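Local coordinates for fatty acid-binding protein TM_1468 (Thermotoga maritima, PDB 1VPV), which binds long-chain fatty acids such as palmitate and may take part in lipid transport or fatty acid metabolism, at residues I173-N178 with G287-G292; L242-V247 with E257-L262; P26-E31 with D270-P275; V43-R48 with A69-K74. All coordinates share one frame; numbering follows the deposited sequence.

Contact 1. Residues I173-N178 with G287-G292. With PLM (palmitic acid), chain D.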
loop_
_atom_site.group_PDB
_atom_site.type_symbol
_atom_site.label_atom_id
_atom_site.label_comp_id
_atom_site.label_asym_id
_atom_site.label_seq_id
_atom_site.Cartn_x
_atom_site.Cartn_y
_atom_site.Cartn_z
ATOM N N ILE A 173 7.283 -5.692 -1.160
ATOM C CA ILE A 173 7.778 -7.069 -1.322
ATOM C C ILE A 173 6.841 -8.001 -0.515
ATOM O O ILE A 173 6.570 -7.754 0.664
ATOM C CB ILE A 173 9.232 -7.174 -0.820
ATOM C CG1 ILE A 173 10.137 -6.214 -1.627
ATOM C CG2 ILE A 173 9.751 -8.612 -0.902
ATOM C CD1 ILE A 173 11.568 -6.105 -1.130
ATOM N N PHE A 174 6.327 -9.058 -1.139
ATOM C CA PHE A 174 5.288 -9.882 -0.478
ATOM C C PHE A 174 5.194 -11.271 -1.090
ATOM O O PHE A 174 5.750 -11.530 -2.176
ATOM C CB PHE A 174 3.901 -9.174 -0.517
ATOM C CG PHE A 174 3.299 -9.035 -1.904
ATOM C CD1 PHE A 174 3.815 -8.112 -2.831
ATOM C CD2 PHE A 174 2.205 -9.808 -2.278
ATOM C CE1 PHE A 174 3.233 -7.950 -4.129
ATOM C CE2 PHE A 174 1.620 -9.669 -3.532
ATOM C CZ PHE A 174 2.146 -8.736 -4.481
ATOM N N TYR A 175 4.517 -12.169 -0.375
ATOM C CA TYR A 175 4.221 -13.510 -0.911
ATOM C C TYR A 175 2.791 -13.874 -0.690
ATOM O O TYR A 175 2.187 -13.500 0.327
ATOM C CB TYR A 175 5.127 -14.589 -0.346
ATOM C CG TYR A 175 4.947 -14.995 1.128
ATOM C CD1 TYR A 175 3.861 -15.775 1.547
ATOM C CD2 TYR A 175 5.902 -14.674 2.078
ATOM C CE1 TYR A 175 3.705 -16.153 2.851
ATOM C CE2 TYR A 175 5.762 -15.073 3.414
ATOM C CZ TYR A 175 4.679 -15.817 3.772
ATOM O OH TYR A 175 4.548 -16.212 5.060
ATOM N N VAL A 176 2.252 -14.605 -1.665
ATOM C CA VAL A 176 0.915 -15.154 -1.612
ATOM C C VAL A 176 1.036 -16.673 -1.607
ATOM O O VAL A 176 2.073 -17.219 -1.988
ATOM C CB VAL A 176 0.070 -14.682 -2.829
ATOM C CG1 VAL A 176 -0.082 -13.169 -2.815
ATOM C CG2 VAL A 176 0.676 -15.162 -4.137
ATOM N N SER A 177 -0.016 -17.357 -1.184
ATOM C CA SER A 177 -0.019 -18.810 -1.211
ATOM C C SER A 177 -0.875 -19.379 -2.345
ATOM O O SER A 177 -0.734 -20.556 -2.707
ATOM C CB SER A 177 -0.482 -19.365 0.130
ATOM O OG SER A 177 -1.832 -18.967 0.346
ATOM N N ASN A 178 -1.726 -18.557 -2.940
ATOM C CA ASN A 178 -2.592 -19.020 -4.007
ATOM C C ASN A 178 -2.657 -17.984 -5.121
ATOM O O ASN A 178 -3.449 -16.997 -5.073
ATOM C CB ASN A 178 -3.989 -19.375 -3.452
ATOM C CG ASN A 178 -4.944 -19.741 -4.548
ATOM O OD1 ASN A 178 -4.591 -19.652 -5.726
ATOM N ND2 ASN A 178 -6.137 -20.137 -4.198
ATOM N N GLY A 287 -4.191 -14.937 3.675
ATOM C CA GLY A 287 -2.940 -15.619 3.985
ATOM C C GLY A 287 -1.714 -14.783 3.638
ATOM O O GLY A 287 -0.669 -14.974 4.222
ATOM N N THR A 288 -1.866 -13.825 2.727
ATOM C CA THR A 288 -0.749 -13.048 2.198
ATOM C C THR A 288 0.055 -12.286 3.278
ATOM O O THR A 288 -0.505 -11.786 4.243
ATOM C CB THR A 288 -1.273 -12.071 1.134
ATOM O OG1 THR A 288 -1.843 -12.825 0.044
ATOM C CG2 THR A 288 -0.151 -11.113 0.600
ATOM N N VAL A 289 1.373 -12.210 3.089
ATOM C CA VAL A 289 2.280 -11.552 4.025
ATOM C C VAL A 289 3.341 -10.749 3.252
ATOM O O VAL A 289 3.916 -11.219 2.261
ATOM C CB VAL A 289 2.962 -12.610 4.959
ATOM C CG1 VAL A 289 4.233 -12.081 5.610
ATOM C CG2 VAL A 289 2.008 -13.037 6.007
ATOM N N GLY A 290 3.604 -9.531 3.692
ATOM C CA GLY A 290 4.582 -8.731 2.992
ATOM C C GLY A 290 5.096 -7.608 3.840
ATOM O O GLY A 290 4.677 -7.450 5.006
ATOM N N PHE A 291 6.005 -6.816 3.270
ATOM C CA PHE A 291 6.316 -5.556 3.889
ATOM C C PHE A 291 6.548 -4.430 2.920
ATOM O O PHE A 291 6.994 -4.648 1.788
ATOM C CB PHE A 291 7.449 -5.673 4.917
ATOM C CG PHE A 291 8.655 -6.483 4.492
ATOM C CD1 PHE A 291 9.084 -6.565 3.186
ATOM C CD2 PHE A 291 9.429 -7.089 5.465
ATOM C CE1 PHE A 291 10.205 -7.303 2.867
ATOM C CE2 PHE A 291 10.545 -7.833 5.136
ATOM C CZ PHE A 291 10.939 -7.934 3.853
ATOM N N GLY A 292 6.181 -3.224 3.370
ATOM C CA GLY A 292 6.601 -1.977 2.747
ATOM C C GLY A 292 7.840 -1.566 3.505
ATOM O O GLY A 292 7.821 -1.544 4.731
HETATM C C1 PLM D . -8.733 -0.803 -8.812
HETATM O O1 PLM D . -8.576 0.290 -9.433
HETATM O O2 PLM D . -9.725 -1.566 -9.043
HETATM C C2 PLM D . -7.713 -1.167 -7.758
HETATM C C3 PLM D . -6.739 -2.209 -8.270
HETATM C C4 PLM D . -5.817 -2.658 -7.144
HETATM C C5 PLM D . -4.897 -3.758 -7.666
HETATM C C6 PLM D . -3.954 -4.265 -6.606
HETATM C C7 PLM D . -2.988 -5.313 -7.135
HETATM C C8 PLM D . -2.342 -6.092 -5.992
HETATM C C9 PLM D . -1.282 -5.273 -5.288
HETATM C CA PLM D . -0.693 -6.003 -4.098
HETATM C CB PLM D . 0.472 -5.220 -3.512
HETATM C CC PLM D . 0.868 -5.795 -2.156
HETATM C CD PLM D . 2.150 -5.145 -1.595
HETATM C CE PLM D . 2.423 -5.551 -0.158
HETATM C CF PLM D . 3.775 -5.066 0.342
HETATM C CG PLM D . 3.733 -3.621 0.848
#

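Contact 2. Residues L242-V247 with E257-L262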
loop_
_atom_site.group_PDB
_atom_site.type_symbol
_atom_site.label_atom_id
_atom_site.label_comp_id
_atom_site.label_asym_id
_atom_site.label_seq_id
_atom_site.Cartn_x
_atom_site.Cartn_y
_atom_site.Cartn_z
ATOM N N LEU A 242 16.361 0.899 8.358
ATOM C CA LEU A 242 15.085 0.785 7.693
ATOM C C LEU A 242 13.936 1.262 8.575
ATOM O O LEU A 242 14.026 1.188 9.792
ATOM C CB LEU A 242 14.814 -0.683 7.386
ATOM C CG LEU A 242 15.753 -1.550 6.566
ATOM C CD1 LEU A 242 15.053 -2.871 6.331
ATOM C CD2 LEU A 242 16.124 -0.875 5.223
ATOM N N ARG A 243 12.852 1.724 7.959
ATOM C CA ARG A 243 11.537 1.755 8.634
ATOM C C ARG A 243 10.582 0.866 7.830
ATOM O O ARG A 243 10.724 0.747 6.625
ATOM C CB ARG A 243 10.992 3.170 8.769
ATOM C CG ARG A 243 11.833 4.061 9.659
ATOM C CD ARG A 243 11.102 5.346 10.082
ATOM N NE ARG A 243 10.804 6.185 8.917
ATOM C CZ ARG A 243 10.426 7.468 8.973
ATOM N NH1 ARG A 243 10.300 8.075 10.128
ATOM N NH2 ARG A 243 10.187 8.158 7.854
ATOM N N VAL A 244 9.607 0.263 8.495
ATOM C CA VAL A 244 8.845 -0.861 7.928
ATOM C C VAL A 244 7.372 -0.868 8.359
ATOM O O VAL A 244 7.049 -0.630 9.529
ATOM C CB VAL A 244 9.443 -2.206 8.415
ATOM C CG1 VAL A 244 8.768 -3.383 7.746
ATOM C CG2 VAL A 244 10.925 -2.248 8.143
ATOM N N ILE A 245 6.491 -1.156 7.409
ATOM C CA ILE A 245 5.128 -1.551 7.709
ATOM C C ILE A 245 4.990 -3.002 7.287
ATOM O O ILE A 245 5.105 -3.305 6.131
ATOM C CB ILE A 245 4.113 -0.680 6.951
ATOM C CG1 ILE A 245 4.314 0.789 7.329
ATOM C CG2 ILE A 245 2.657 -1.100 7.261
ATOM C CD1 ILE A 245 3.312 1.733 6.637
ATOM N N GLY A 246 4.782 -3.903 8.240
ATOM C CA GLY A 246 4.412 -5.275 7.933
ATOM C C GLY A 246 2.943 -5.334 7.551
ATOM O O GLY A 246 2.075 -4.772 8.263
ATOM N N VAL A 247 2.649 -5.975 6.414
ATOM C CA VAL A 247 1.259 -6.119 5.974
ATOM C C VAL A 247 0.851 -7.560 5.884
ATOM O O VAL A 247 1.672 -8.453 5.680
ATOM C CB VAL A 247 0.951 -5.429 4.617
ATOM C CG1 VAL A 247 1.176 -3.922 4.726
ATOM C CG2 VAL A 247 1.792 -6.035 3.522
ATOM N N GLU A 257 6.515 -13.249 11.920
ATOM C CA GLU A 257 7.733 -14.024 11.636
ATOM C C GLU A 257 8.654 -13.312 10.640
ATOM O O GLU A 257 9.885 -13.337 10.775
ATOM C CB GLU A 257 7.367 -15.394 11.056
ATOM C CG GLU A 257 6.776 -16.376 12.041
ATOM N N LEU A 258 8.035 -12.684 9.641
ATOM C CA LEU A 258 8.748 -11.953 8.607
ATOM C C LEU A 258 9.539 -10.810 9.191
ATOM O O LEU A 258 10.731 -10.658 8.860
ATOM C CB LEU A 258 7.780 -11.420 7.551
ATOM C CG LEU A 258 8.340 -10.482 6.477
ATOM C CD1 LEU A 258 9.473 -11.124 5.728
ATOM C CD2 LEU A 258 7.220 -10.076 5.529
ATOM N N LEU A 259 8.875 -10.022 10.050
ATOM C CA LEU A 259 9.500 -8.888 10.759
ATOM C C LEU A 259 10.608 -9.303 11.732
ATOM O O LEU A 259 11.656 -8.693 11.759
ATOM C CB LEU A 259 8.450 -8.028 11.502
ATOM C CG LEU A 259 7.418 -7.310 10.596
ATOM C CD1 LEU A 259 6.295 -6.722 11.441
ATOM C CD2 LEU A 259 8.051 -6.239 9.700
ATOM N N ASN A 260 10.366 -10.317 12.542
ATOM C CA ASN A 260 11.413 -10.928 13.319
ATOM C C ASN A 260 12.626 -11.318 12.475
ATOM O O ASN A 260 13.753 -11.060 12.850
ATOM C CB ASN A 260 10.854 -12.156 14.063
ATOM C CG ASN A 260 10.086 -11.761 15.332
ATOM O OD1 ASN A 260 10.047 -10.591 15.692
ATOM N ND2 ASN A 260 9.486 -12.735 16.004
ATOM N N THR A 261 12.407 -11.955 11.332
ATOM C CA THR A 261 13.532 -12.362 10.541
ATOM C C THR A 261 14.219 -11.157 9.969
ATOM O O THR A 261 15.424 -11.158 9.875
ATOM C CB THR A 261 13.139 -13.284 9.435
ATOM O OG1 THR A 261 12.517 -14.424 10.022
ATOM C CG2 THR A 261 14.398 -13.721 8.623
ATOM N N LEU A 262 13.455 -10.125 9.624
ATOM C CA LEU A 262 14.025 -8.909 9.078
ATOM C C LEU A 262 15.046 -8.311 10.046
ATOM O O LEU A 262 16.119 -7.877 9.616
ATOM C CB LEU A 262 12.947 -7.884 8.750
ATOM C CG LEU A 262 13.423 -6.635 7.982
ATOM C CD1 LEU A 262 14.186 -6.936 6.717
ATOM C CD2 LEU A 262 12.254 -5.746 7.650
#

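Contact 3. Residues P26-E31 with D270-P275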
loop_
_atom_site.group_PDB
_atom_site.type_symbol
_atom_site.label_atom_id
_atom_site.label_comp_id
_atom_site.label_asym_id
_atom_site.label_seq_id
_atom_site.Cartn_x
_atom_site.Cartn_y
_atom_site.Cartn_z
ATOM N N PRO A 26 -1.756 2.326 8.342
ATOM C CA PRO A 26 -1.974 1.858 9.734
ATOM C C PRO A 26 -3.028 2.693 10.422
ATOM O O PRO A 26 -3.079 3.905 10.199
ATOM C CB PRO A 26 -0.605 2.025 10.380
ATOM C CG PRO A 26 0.375 1.977 9.184
ATOM C CD PRO A 26 -0.356 2.699 8.099
ATOM N N PHE A 27 -3.892 2.081 11.220
ATOM C CA PHE A 27 -5.048 2.844 11.726
ATOM C C PHE A 27 -4.604 4.095 12.464
ATOM O O PHE A 27 -5.198 5.151 12.271
ATOM C CB PHE A 27 -5.999 1.964 12.575
ATOM C CG PHE A 27 -6.581 0.822 11.790
ATOM C CD1 PHE A 27 -7.411 1.073 10.700
ATOM C CD2 PHE A 27 -6.229 -0.491 12.066
ATOM C CE1 PHE A 27 -7.903 0.024 9.914
ATOM C CE2 PHE A 27 -6.736 -1.554 11.296
ATOM C CZ PHE A 27 -7.567 -1.286 10.220
ATOM N N SER A 28 -3.556 3.985 13.288
ATOM C CA SER A 28 -3.188 5.066 14.203
ATOM C C SER A 28 -2.564 6.249 13.488
ATOM O O SER A 28 -2.565 7.360 14.005
ATOM C CB SER A 28 -2.241 4.562 15.296
ATOM O OG SER A 28 -1.171 3.811 14.749
ATOM N N TRP A 29 -2.025 6.026 12.300
ATOM C CA TRP A 29 -1.359 7.080 11.566
ATOM C C TRP A 29 -2.337 8.045 10.986
ATOM O O TRP A 29 -1.944 9.135 10.564
ATOM C CB TRP A 29 -0.555 6.521 10.428
ATOM C CG TRP A 29 0.669 5.789 10.846
ATOM C CD1 TRP A 29 0.952 5.279 12.074
ATOM C CD2 TRP A 29 1.762 5.460 10.005
ATOM N NE1 TRP A 29 2.168 4.663 12.060
ATOM C CE2 TRP A 29 2.694 4.757 10.798
ATOM C CE3 TRP A 29 2.053 5.707 8.648
ATOM C CZ2 TRP A 29 3.897 4.291 10.293
ATOM C CZ3 TRP A 29 3.241 5.256 8.133
ATOM C CH2 TRP A 29 4.161 4.540 8.956
HETATM N N MSE A 30 -3.606 7.675 10.935
HETATM C CA MSE A 30 -4.576 8.562 10.284
HETATM C C MSE A 30 -4.700 9.871 11.046
HETATM O O MSE A 30 -4.552 10.952 10.466
HETATM C CB MSE A 30 -5.919 7.880 10.145
HETATM C CG MSE A 30 -5.841 6.726 9.202
HETATM SE SE MSE A 30 -7.579 6.042 8.637
HETATM C CE MSE A 30 -8.071 5.195 10.315
ATOM N N GLU A 31 -4.897 9.756 12.357
ATOM C CA GLU A 31 -4.972 10.909 13.233
ATOM C C GLU A 31 -3.562 11.492 13.506
ATOM O O GLU A 31 -3.368 12.692 13.537
ATOM C CB GLU A 31 -5.683 10.522 14.538
ATOM C CG GLU A 31 -6.849 11.438 14.892
ATOM N N ASP A 270 11.935 1.669 13.102
ATOM C CA ASP A 270 10.519 1.761 13.445
ATOM C C ASP A 270 9.777 0.701 12.674
ATOM O O ASP A 270 10.119 0.407 11.530
ATOM C CB ASP A 270 9.935 3.148 13.097
ATOM C CG ASP A 270 8.535 3.389 13.714
ATOM O OD1 ASP A 270 8.472 3.921 14.828
ATOM O OD2 ASP A 270 7.491 3.090 13.088
ATOM N N GLU A 271 8.764 0.122 13.308
ATOM C CA GLU A 271 7.910 -0.812 12.635
ATOM C C GLU A 271 6.499 -0.777 13.160
ATOM O O GLU A 271 6.261 -0.502 14.323
ATOM C CB GLU A 271 8.464 -2.232 12.745
ATOM C CG GLU A 271 8.513 -2.780 14.130
ATOM C CD GLU A 271 8.433 -4.312 14.175
ATOM O OE1 GLU A 271 8.382 -4.952 13.102
ATOM O OE2 GLU A 271 8.434 -4.882 15.292
ATOM N N ILE A 272 5.565 -1.077 12.282
ATOM C CA ILE A 272 4.184 -1.218 12.697
ATOM C C ILE A 272 3.537 -2.242 11.744
ATOM O O ILE A 272 4.026 -2.453 10.646
ATOM C CB ILE A 272 3.472 0.148 12.680
ATOM C CG1 ILE A 272 2.062 0.018 13.195
ATOM C CG2 ILE A 272 3.471 0.764 11.258
ATOM C CD1 ILE A 272 1.460 1.335 13.599
ATOM N N ILE A 273 2.483 -2.899 12.204
ATOM C CA ILE A 273 1.763 -3.872 11.413
ATOM C C ILE A 273 0.448 -3.247 10.942
ATOM O O ILE A 273 -0.235 -2.588 11.716
ATOM C CB ILE A 273 1.507 -5.165 12.240
ATOM C CG1 ILE A 273 2.831 -5.934 12.391
ATOM C CG2 ILE A 273 0.477 -6.072 11.565
ATOM C CD1 ILE A 273 2.775 -7.041 13.418
ATOM N N SER A 274 0.100 -3.469 9.681
ATOM C CA SER A 274 -1.162 -3.002 9.113
ATOM C C SER A 274 -1.893 -4.089 8.315
ATOM O O SER A 274 -1.355 -4.638 7.339
ATOM C CB SER A 274 -0.900 -1.826 8.183
ATOM O OG SER A 274 -2.104 -1.241 7.749
ATOM N N PRO A 275 -3.130 -4.383 8.696
ATOM C CA PRO A 275 -3.869 -5.363 7.916
ATOM C C PRO A 275 -4.190 -4.842 6.505
ATOM O O PRO A 275 -4.486 -3.676 6.330
ATOM C CB PRO A 275 -5.152 -5.555 8.715
ATOM C CG PRO A 275 -5.289 -4.348 9.512
ATOM C CD PRO A 275 -3.915 -3.855 9.814
HETATM O O HOH W 1 -2.398 -0.734 12.029
#

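Contact 4. Residues V43-R48 with A69-K74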
loop_
_atom_site.group_PDB
_atom_site.type_symbol
_atom_site.label_atom_id
_atom_site.label_comp_id
_atom_site.label_asym_id
_atom_site.label_seq_id
_atom_site.Cartn_x
_atom_site.Cartn_y
_atom_site.Cartn_z
ATOM N N VAL A 43 -16.812 -5.193 -5.776
ATOM C CA VAL A 43 -18.057 -5.579 -6.429
ATOM C C VAL A 43 -18.091 -7.088 -6.595
ATOM O O VAL A 43 -17.308 -7.641 -7.345
ATOM C CB VAL A 43 -18.178 -4.921 -7.817
ATOM C CG1 VAL A 43 -19.510 -5.261 -8.450
ATOM C CG2 VAL A 43 -18.052 -3.411 -7.676
ATOM N N TRP A 44 -19.011 -7.738 -5.895
ATOM C CA TRP A 44 -19.233 -9.187 -5.991
ATOM C C TRP A 44 -20.050 -9.584 -7.206
ATOM O O TRP A 44 -20.823 -8.778 -7.734
ATOM C CB TRP A 44 -20.003 -9.671 -4.771
ATOM C CG TRP A 44 -19.313 -9.394 -3.542
ATOM C CD1 TRP A 44 -19.382 -8.247 -2.813
ATOM C CD2 TRP A 44 -18.391 -10.246 -2.872
ATOM N NE1 TRP A 44 -18.574 -8.338 -1.725
ATOM C CE2 TRP A 44 -17.959 -9.561 -1.721
ATOM C CE3 TRP A 44 -17.917 -11.533 -3.107
ATOM C CZ2 TRP A 44 -17.065 -10.125 -0.790
ATOM C CZ3 TRP A 44 -17.006 -12.097 -2.194
ATOM C CH2 TRP A 44 -16.592 -11.383 -1.046
ATOM N N GLU A 45 -19.913 -10.850 -7.596
ATOM C CA GLU A 45 -20.572 -11.411 -8.779
ATOM C C GLU A 45 -22.068 -11.040 -8.895
ATOM O O GLU A 45 -22.548 -10.783 -9.989
ATOM C CB GLU A 45 -20.409 -12.949 -8.795
ATOM C CG GLU A 45 -20.033 -13.499 -10.148
ATOM C CD GLU A 45 -19.909 -15.040 -10.175
ATOM O OE1 GLU A 45 -19.448 -15.645 -9.167
ATOM O OE2 GLU A 45 -20.280 -15.636 -11.227
ATOM N N ASP A 46 -22.779 -11.024 -7.762
ATOM C CA ASP A 46 -24.218 -10.742 -7.713
ATOM C C ASP A 46 -24.561 -9.228 -7.787
ATOM O O ASP A 46 -25.714 -8.847 -7.653
ATOM C CB ASP A 46 -24.829 -11.331 -6.425
ATOM C CG ASP A 46 -24.147 -10.807 -5.155
ATOM O OD1 ASP A 46 -23.299 -9.891 -5.246
ATOM O OD2 ASP A 46 -24.450 -11.298 -4.057
ATOM N N GLY A 47 -23.561 -8.375 -7.974
ATOM C CA GLY A 47 -23.803 -6.946 -8.165
ATOM C C GLY A 47 -23.789 -6.160 -6.871
ATOM O O GLY A 47 -23.952 -4.966 -6.890
ATOM N N ARG A 48 -23.589 -6.831 -5.746
ATOM C CA ARG A 48 -23.404 -6.145 -4.475
ATOM C C ARG A 48 -22.076 -5.431 -4.463
ATOM O O ARG A 48 -21.077 -5.976 -4.911
ATOM C CB ARG A 48 -23.427 -7.125 -3.313
ATOM C CG ARG A 48 -24.793 -7.670 -3.044
ATOM C CD ARG A 48 -24.751 -8.676 -1.933
ATOM N NE ARG A 48 -26.078 -9.206 -1.682
ATOM C CZ ARG A 48 -26.470 -9.754 -0.533
ATOM N NH1 ARG A 48 -25.639 -9.830 0.514
ATOM N NH2 ARG A 48 -27.708 -10.220 -0.428
ATOM N N ALA A 69 -16.696 -17.025 1.097
ATOM C CA ALA A 69 -17.457 -16.770 -0.129
ATOM C C ALA A 69 -17.355 -17.851 -1.160
ATOM O O ALA A 69 -16.311 -18.484 -1.284
ATOM C CB ALA A 69 -16.991 -15.470 -0.768
ATOM N N GLY A 70 -18.447 -18.006 -1.921
ATOM C CA GLY A 70 -18.444 -18.809 -3.135
ATOM C C GLY A 70 -17.661 -18.238 -4.316
ATOM O O GLY A 70 -17.405 -18.958 -5.270
ATOM N N SER A 71 -17.275 -16.963 -4.261
ATOM C CA SER A 71 -16.683 -16.277 -5.405
ATOM C C SER A 71 -15.661 -15.252 -4.932
ATOM O O SER A 71 -15.558 -14.992 -3.733
ATOM C CB SER A 71 -17.765 -15.602 -6.288
ATOM O OG SER A 71 -18.355 -14.475 -5.643
ATOM N N VAL A 72 -14.879 -14.706 -5.873
ATOM C CA VAL A 72 -13.942 -13.652 -5.566
ATOM C C VAL A 72 -14.444 -12.389 -6.267
ATOM O O VAL A 72 -14.719 -12.403 -7.422
ATOM C CB VAL A 72 -12.521 -14.039 -6.022
ATOM C CG1 VAL A 72 -11.568 -12.855 -5.979
ATOM C CG2 VAL A 72 -11.977 -15.141 -5.129
ATOM N N PRO A 73 -14.553 -11.274 -5.555
ATOM C CA PRO A 73 -15.140 -10.135 -6.248
ATOM C C PRO A 73 -14.106 -9.421 -7.107
ATOM O O PRO A 73 -12.921 -9.757 -7.077
ATOM C CB PRO A 73 -15.560 -9.226 -5.098
ATOM C CG PRO A 73 -14.668 -9.558 -3.987
ATOM C CD PRO A 73 -14.146 -10.945 -4.183
ATOM N N LYS A 74 -14.577 -8.407 -7.817
ATOM C CA LYS A 74 -13.753 -7.486 -8.564
ATOM C C LYS A 74 -13.662 -6.147 -7.812
ATOM O O LYS A 74 -14.392 -5.903 -6.871
ATOM C CB LYS A 74 -14.380 -7.276 -9.948
ATOM C CG LYS A 74 -14.693 -8.591 -10.653
ATOM C CD LYS A 74 -14.926 -8.444 -12.185
ATOM C CE LYS A 74 -15.314 -9.781 -12.878
ATOM N NZ LYS A 74 -14.588 -11.004 -12.380
HETATM O O HOH W 2 -17.743 -12.223 -6.835
#

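Contact 1. Residues I173-N178 with G287-G292
The ring of Phe174 carries the tail of the bound palmitate on one face: carbon CC of the ligand lies over the ring centre, 3.7 Å above the plane, and CG2 of Thr288 comes obliquely to CD2. On the other side of the sheet, Val289 sets its CB over one face of the Tyr175 ring, a CH-pi contact 4.2 Å from the centroid, displaced toward CZ. The two segments are central neighbours in the six-stranded mixed sheet of the DegV fold, antiparallel strands whose short axes meet at 170°. Phe174 and Gly290 form a non-hydrogen-bonded pair with CA atoms only 3.7 Å apart; a side chain on Gly290 would run into CB of Phe174. CG of Phe174 stands between the backbone N and the carbonyl carbon (chi1 67°), and the ring leads away from Gly290 toward the ligand, where CD1 is 3.6 Å from palmitate CD. An alanine here would probably open a gap beside the fatty acid tail and take from Thr288 CG2 its aromatic neighbour. The sheet face that bears Ile173, Tyr175, Val289 and Phe291 is covered by helices 220-232 and 252-263; there Ile173 and Phe291 lie side by side, CB to CE1 3.8 Å. Next to Val176, Thr288 turns OG1 to Gly285 O, a hydrogen bond that satisfies the hydroxyl. Two hydrogen-bonded pairs lock the register: Tyr175 with Val289, and Ile173 with Phe291, where Phe291 N reaches Ile173 O at 2.8 Å.

Contact 2. Residues L242-V247 with E257-L262
Strand 241-248 and helix 252-263 are the first two elements of a beta-alpha-beta unit, and they meet here through the apolar, branched ends of Leu242, Val244, Leu259 and Leu262. The short strand and helix axes approach to 9.4 Å and run nearly antiparallel, at 151°. Val244 is the hub, because its two methyls serve different partners. CG1, anti to the backbone N (chi1 -175°), meets CD2 of Leu259 at 3.5 Å, the two side chains sliding past each other in opposite directions. CG2 faces Leu262 instead, and the two side chains come tip to tip with CG2 3.8 Å from Leu262 CD2. One helical turn separates Leu259 from Leu262, which lets both reach the same valine. At the N-terminal end of the strand segment, Leu242 crosses Leu262 at an angle, CD1 to CD1 at 4.2 Å, a looser touch.

The chain goes on from the helix into strand 267-275, which pairs parallel with 241-248, and this completes the crossover. Leu259 serves both strands of the unit, since it also packs on Glu271 and Ile273. Gly246 matters to the fit: CD2 of Leu259 lies 4.2 Å from its CA, and a beta carbon there would collide with CD1 of the same leucine. On the helix side turned from the strand, Glu257 O is gripped by two donors from Thr261, its N and its OG1, which reach the oxygen from opposite faces of the carbonyl plane, the hydroxyl at 2.9 Å.

Contact 3. Residues P26-E31 with D270-P275
Ile272 pushes its two branches into the residues around Pro26, and this is the tight part of the contact. Its CG2, set between the backbone N and the carbonyl carbon, meets CZ2 of Trp29 at 3.7 Å and also touches CG of Pro26, while CD1 reaches NE1 of Trp29 at 3.7 Å and CB of Pro26. The indole and the isoleucine slide past each other in opposite directions. Pro26 CG in turn sits over the centre of the indole, 3.8 Å above its plane, so proline, tryptophan and isoleucine pack as a three-part cluster. An alanine in place of Trp29 would probably leave Ile272 CG2 and CD1 and Pro26 CG facing a gap where the indole had been. Buried beside Pro26, the hydroxyl of Ser274 is hydrogen-bonded to Asp24 O. A second close touch brings CE2 of Phe27 obliquely to Pro275 CG at 3.6 Å.

Toward solvent the fit is looser. Exposed Ser28 brings its OG to 3.8 Å from Ile272 CD1, and a water takes the N-H of Phe27 and donates to Ile273 O at 2.9 Å, bridging the backbones.

Residues 26-31, which lead into helix 29-32, pack on the sheet face that bears Ile272 and Ser274, and Trp29 reaches on to Ile245; helix 252-263 lies on the opposite face. Helix 138-149 touches Pro26 and Trp29, whereas helix 56-68 meets Phe27 and Pro275.

Contact 4. Residues V43-R48 with A69-K74
The indole of Trp44 and the ring of Pro73 lie side by side, pointing the same way, with the proline laid over one face of the tryptophan. Pro73 CG stands 3.7 Å from the centroid of the six-membered ring and only 3° off its normal, a CH-pi contact. The outer rim of the same ring is framed by the preceding residues: Ser71 O lies at the edge, 3.6 Å from CZ3, and Ala69 CB approaches CZ3 obliquely at 3.7 Å. CG of Trp44 is anti to the carbonyl carbon and beside the backbone N (chi1 -59°). NE1 is hydrogen-bonded to Glu50 OE2.

Val43 and Lys74 pair as a small antiparallel bridge, Val43 N to Lys74 O at 2.7 Å and Lys74 N to Val43 O at 2.9 Å. From Trp44 the chain enters a type I turn ending at Gly47; Asp46 OD1 accepts from the N of Arg48, just beyond it, in an Asx turn.

Apolar CH-pi packing and polar bridging thus act side by side on this surface contact: the two Val43-Lys74 bonds hold the backbones, a water links Glu45 N to Ser71 OG, and the turn is tied to the strand start that leads into the palmitate-binding Thr75.

Overall arrangement
Contact 4 closes first along the chain; contact 3 joins residues 26-31 to 270-275 and so spans it and contact 2, while contacts 1 and 3 interleave. Contacts 1, 2 and 3 share one six-stranded sheet: strand 289-295 of contact 1 adjoins strand 241-248 of contact 2, which adjoins strand 267-275 of contact 3. Centres of contacts 1 and 2 are about 12 Å apart, those of 2 and 3 about 13 Å. Contact 4 lies at the surface, where strands 35-43 and 74-76 of the other mixed sheet meet, its centre about 22 Å from that of contact 1. Palmitate spans the two regions, its tail at contact 1 and its carboxylate bound by Thr75 and Ser108.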